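PDB 3NYI: fat acid-binding protein from Eubacterium ventriosum, which binds stearic acid and probably serves as a fatty-acid-binding protein of the DegV type. Local coordinates for residues S102-K107 with I119-S124; F90-L95 with V129-L134. One frame throughout, in Å; residues are numbered along the deposited sequence.

Contact 1 of 2, residues S102-K107 with I119-S124; sequences SAINAK and ICVIDS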
# COMPACT_ATOMS: atom_id res chain seq x y z
N SER A 102 -6.86 -13.04 -8.35
CA SER A 102 -8.07 -13.54 -7.67
C SER A 102 -9.25 -12.66 -8.02
O SER A 102 -10.35 -13.15 -8.28
CB SER A 102 -7.89 -13.57 -6.15
OG SER A 102 -6.88 -14.48 -5.80
N ALA A 103 -9.03 -11.35 -8.07
CA ALA A 103 -10.12 -10.44 -8.37
C ALA A 103 -10.58 -10.59 -9.82
O ALA A 103 -11.76 -10.47 -10.13
CB ALA A 103 -9.72 -8.97 -8.08
N ILE A 104 -9.63 -10.84 -10.72
CA ILE A 104 -9.98 -11.07 -12.12
C ILE A 104 -10.85 -12.32 -12.23
O ILE A 104 -11.89 -12.33 -12.90
CB ILE A 104 -8.73 -11.26 -13.00
CG1 ILE A 104 -7.98 -9.93 -13.15
CG2 ILE A 104 -9.15 -11.74 -14.39
CD1 ILE A 104 -8.80 -8.84 -13.78
N ASN A 105 -10.42 -13.40 -11.58
CA ASN A 105 -11.24 -14.61 -11.58
C ASN A 105 -12.61 -14.38 -10.95
O ASN A 105 -13.61 -14.94 -11.40
CB ASN A 105 -10.52 -15.79 -10.92
CG ASN A 105 -9.55 -16.47 -11.87
OD1 ASN A 105 -8.91 -15.82 -12.70
ND2 ASN A 105 -9.45 -17.80 -11.77
N ALA A 106 -12.67 -13.52 -9.94
CA ALA A 106 -13.94 -13.25 -9.26
C ALA A 106 -14.88 -12.44 -10.14
O ALA A 106 -16.09 -12.68 -10.16
CB ALA A 106 -13.69 -12.54 -7.94
N LYS A 107 -14.33 -11.46 -10.87
CA LYS A 107 -15.12 -10.72 -11.84
C LYS A 107 -15.77 -11.69 -12.85
O LYS A 107 -16.97 -11.58 -13.15
CB LYS A 107 -14.26 -9.68 -12.57
CG LYS A 107 -14.90 -9.14 -13.83
CD LYS A 107 -14.03 -8.08 -14.47
CE LYS A 107 -14.60 -7.60 -15.79
NZ LYS A 107 -13.82 -6.44 -16.31
N ILE A 119 -17.78 -4.21 -13.77
CA ILE A 119 -16.73 -4.43 -12.79
C ILE A 119 -15.39 -4.14 -13.44
O ILE A 119 -15.03 -4.77 -14.43
CB ILE A 119 -16.73 -5.89 -12.28
CG1 ILE A 119 -18.09 -6.25 -11.67
CG2 ILE A 119 -15.61 -6.11 -11.26
CD1 ILE A 119 -18.19 -7.72 -11.27
N CYS A 120 -14.66 -3.18 -12.88
CA CYS A 120 -13.33 -2.83 -13.37
C CYS A 120 -12.28 -3.20 -12.31
O CYS A 120 -12.34 -2.72 -11.18
CB CYS A 120 -13.27 -1.34 -13.69
SG CYS A 120 -11.60 -0.76 -14.07
N VAL A 121 -11.34 -4.08 -12.66
CA VAL A 121 -10.31 -4.51 -11.71
C VAL A 121 -9.00 -3.86 -12.10
O VAL A 121 -8.58 -3.95 -13.26
CB VAL A 121 -10.16 -6.05 -11.68
CG1 VAL A 121 -9.02 -6.47 -10.73
CG2 VAL A 121 -11.47 -6.70 -11.25
N ILE A 122 -8.37 -3.18 -11.15
CA ILE A 122 -7.14 -2.46 -11.41
C ILE A 122 -5.96 -2.97 -10.59
O ILE A 122 -6.01 -2.98 -9.35
CB ILE A 122 -7.31 -0.95 -11.12
CG1 ILE A 122 -8.40 -0.34 -12.01
CG2 ILE A 122 -5.97 -0.22 -11.25
CD1 ILE A 122 -8.86 1.02 -11.54
N ASP A 123 -4.91 -3.41 -11.28
CA ASP A 123 -3.59 -3.62 -10.67
C ASP A 123 -3.01 -2.25 -10.32
O ASP A 123 -2.51 -1.54 -11.20
CB ASP A 123 -2.68 -4.34 -11.67
CG ASP A 123 -1.23 -4.47 -11.19
OD1 ASP A 123 -0.93 -4.23 -10.00
OD2 ASP A 123 -0.37 -4.81 -12.04
N SER A 124 -3.09 -1.85 -9.06
CA SER A 124 -2.66 -0.50 -8.69
C SER A 124 -1.18 -0.23 -8.98
O SER A 124 -0.79 0.93 -9.14
CB SER A 124 -2.93 -0.25 -7.20
OG SER A 124 -1.94 -0.85 -6.37
O HOH W 1 -10.91 -5.69 -15.47
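V121 lies against A103 and I104, and I119 against K107, where helix 99-113 covers the strand that follows it. This is the helix-to-strand half of a beta-alpha-beta crossover formed by strand 87-91, helix 99-113 and strand 119-123. Helix segment 102-107 and strand 119-123 run almost antiparallel, at 169°, with their axes 8.8 Å apart at the closest.

The apolar contacts centre on V121. Its CG1, anti to the backbone N (chi1 176°), meets A103 CB at 3.7 Å. CD1 of I104 comes in beside it and reaches V121 CB at 3.7 Å. K107 and I119 lie alongside one another, their side chains pointing opposite ways, with K107 CG 4.0 Å from I119 CG2. The same helix also gives V110 to I119 and Y100 to V121, while F77 of helix 70-81 touches I119.

The polar contact belongs to K107. Its chain is fully extended, which carries NZ to the strand backbone. NZ gives a hydrogen bond of 2.8 Å to I119 O. A methionine in place of K107 could keep some of the apolar contact, but would probably leave I119 O without this donor and the water that bridges to V121 N without the lysine donor. That water accepts from K107 NZ at 3.1 Å and from the backbone N of V121 at 3.3 Å. The direct bond is nearly in line with the carbonyl, the angle at I119 O from C to K107 NZ being 168°.

Contact 2 of 2, residues F90-L95 with V129-L134; sequences FTITTL and VTQALL
F90 meets L134 at the start of this buried contact, where the end of strand 87-91 faces helix 128-143. The two side chains cross at about a right angle. L134 CD2 approaches the ring obliquely, 4.0 Å from both CD1 and CE1 of F90. The F90 ring also packs edge-to-face with F138, one turn further along the helix.

At T91 the backbone meets the amide of Q131. Q131 CG is anti to its backbone N (chi1 -168°) and the chain is extended beyond it. The amide thus lies beside the T91-I92 peptide, with NE2 3.5 Å from T91 C. This is packing; NE2 bonds instead to D10 OD1. CB of T91 points away from the helix, and OG1 donates a 3.1 Å hydrogen bond to I92 O.

I92 then crosses Q131 at about a right angle. Its CA is 3.5 Å from Q131 OE1, and its CB is 3.8 Å from the same oxygen. OE1 is buried here with no hydrogen-bond partner in the model. The backbone N of I92 donates to D10 OD2, so D10 holds both the Q131 amide and this turn of the chain.

T93 OG1 accepts from the backbone N of L95 at 3.1 Å, an ST turn, and also bonds to G202 O. The I92 side chain lies about 4 Å from the bound stearic acid, which also touches V129. The two segments therefore meet at the wall of the lipid site, at the C-terminal end of a parallel strand, a common place for ligand sites in alpha/beta folds.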
# COMPACT_ATOMS: atom_id res chain seq x y z
N PHE A 90 -9.34 -1.98 -6.65
CA PHE A 90 -7.87 -1.83 -6.66
C PHE A 90 -7.19 -2.93 -5.87
O PHE A 90 -7.65 -3.32 -4.79
CB PHE A 90 -7.46 -0.50 -6.04
CG PHE A 90 -7.93 0.70 -6.79
CD1 PHE A 90 -7.09 1.35 -7.69
CD2 PHE A 90 -9.22 1.19 -6.60
CE1 PHE A 90 -7.53 2.46 -8.39
CE2 PHE A 90 -9.66 2.31 -7.29
CZ PHE A 90 -8.82 2.94 -8.19
N THR A 91 -6.07 -3.43 -6.38
CA THR A 91 -5.33 -4.45 -5.65
C THR A 91 -3.89 -4.04 -5.53
O THR A 91 -3.41 -3.15 -6.25
CB THR A 91 -5.35 -5.82 -6.37
OG1 THR A 91 -4.57 -5.75 -7.57
CG2 THR A 91 -6.76 -6.22 -6.74
N ILE A 92 -3.20 -4.69 -4.60
CA ILE A 92 -1.76 -4.54 -4.46
C ILE A 92 -1.09 -4.92 -5.80
O ILE A 92 -1.66 -5.69 -6.59
CB ILE A 92 -1.26 -5.44 -3.31
CG1 ILE A 92 0.18 -5.09 -2.90
CG2 ILE A 92 -1.39 -6.94 -3.70
CD1 ILE A 92 0.68 -5.87 -1.64
N THR A 93 0.10 -4.38 -6.06
CA THR A 93 0.86 -4.73 -7.27
C THR A 93 0.92 -6.24 -7.54
O THR A 93 1.16 -7.04 -6.64
CB THR A 93 2.30 -4.17 -7.24
OG1 THR A 93 3.03 -4.67 -8.37
CG2 THR A 93 3.02 -4.59 -5.96
N THR A 94 0.72 -6.62 -8.80
CA THR A 94 0.76 -8.02 -9.20
C THR A 94 2.13 -8.62 -8.98
O THR A 94 2.28 -9.83 -8.96
CB THR A 94 0.43 -8.21 -10.69
OG1 THR A 94 1.22 -7.29 -11.45
CG2 THR A 94 -1.02 -7.96 -10.95
N LEU A 95 3.15 -7.76 -8.88
CA LEU A 95 4.51 -8.25 -8.64
C LEU A 95 4.74 -8.72 -7.20
O LEU A 95 5.75 -9.38 -6.94
CB LEU A 95 5.56 -7.20 -9.05
CG LEU A 95 5.52 -6.84 -10.54
CD1 LEU A 95 6.51 -5.71 -10.91
CD2 LEU A 95 5.79 -8.08 -11.38
N VAL A 129 0.94 2.88 1.52
CA VAL A 129 0.72 4.33 1.34
C VAL A 129 0.41 4.75 -0.12
O VAL A 129 -0.46 5.60 -0.34
CB VAL A 129 1.86 5.19 1.97
CG1 VAL A 129 3.19 4.98 1.24
CG2 VAL A 129 1.48 6.71 2.02
N THR A 130 1.11 4.19 -1.11
CA THR A 130 0.87 4.63 -2.49
C THR A 130 -0.39 3.99 -3.06
O THR A 130 -0.98 4.52 -3.96
CB THR A 130 2.06 4.38 -3.46
OG1 THR A 130 2.64 3.10 -3.18
CG2 THR A 130 3.14 5.50 -3.34
N GLN A 131 -0.78 2.82 -2.55
CA GLN A 131 -2.05 2.28 -2.94
C GLN A 131 -3.14 3.16 -2.36
O GLN A 131 -4.12 3.46 -3.05
CB GLN A 131 -2.21 0.83 -2.45
CG GLN A 131 -3.39 0.10 -3.07
CD GLN A 131 -3.38 -1.37 -2.65
OE1 GLN A 131 -2.33 -1.90 -2.28
NE2 GLN A 131 -4.54 -2.02 -2.70
N ALA A 132 -2.98 3.59 -1.11
CA ALA A 132 -3.94 4.54 -0.51
C ALA A 132 -3.99 5.89 -1.29
O ALA A 132 -5.07 6.43 -1.56
CB ALA A 132 -3.59 4.78 0.95
N LEU A 133 -2.82 6.40 -1.65
CA LEU A 133 -2.75 7.66 -2.44
C LEU A 133 -3.45 7.53 -3.79
O LEU A 133 -4.14 8.45 -4.23
CB LEU A 133 -1.30 8.08 -2.66
CG LEU A 133 -0.64 8.66 -1.40
CD1 LEU A 133 0.87 8.79 -1.59
CD2 LEU A 133 -1.27 10.03 -1.05
N LEU A 134 -3.27 6.39 -4.46
CA LEU A 134 -3.91 6.19 -5.76
C LEU A 134 -5.43 6.10 -5.61
O LEU A 134 -6.17 6.72 -6.36
CB LEU A 134 -3.38 4.94 -6.46
CG LEU A 134 -3.98 4.69 -7.85
CD1 LEU A 134 -3.47 5.75 -8.85
CD2 LEU A 134 -3.66 3.28 -8.35

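Overall arrangement
Contact 1 and contact 2 have centres 13 Å apart and reach the same mixed sheet, in which strands 87-91 and 119-123 are parallel neighbours. Along the chain the order is 90-95, 102-107, 119-124 and 129-134, so both segments of contact 1 fall between those of contact 2. The two also touch: S124 OG lies 2.7 Å from T91 O, and D123 OD2 lies 3.0 Å from T94 OG1, both probable hydrogen bonds. I122 CD1 packs on F90 CE1 at 3.7 Å. The centre of contact 1 is about 17 Å from the centre of the chain, that of contact 2 about 5 Å. Contact 2 lies next to the stearic acid, whereas the side chain of A103 in contact 1 is about 12 Å from it.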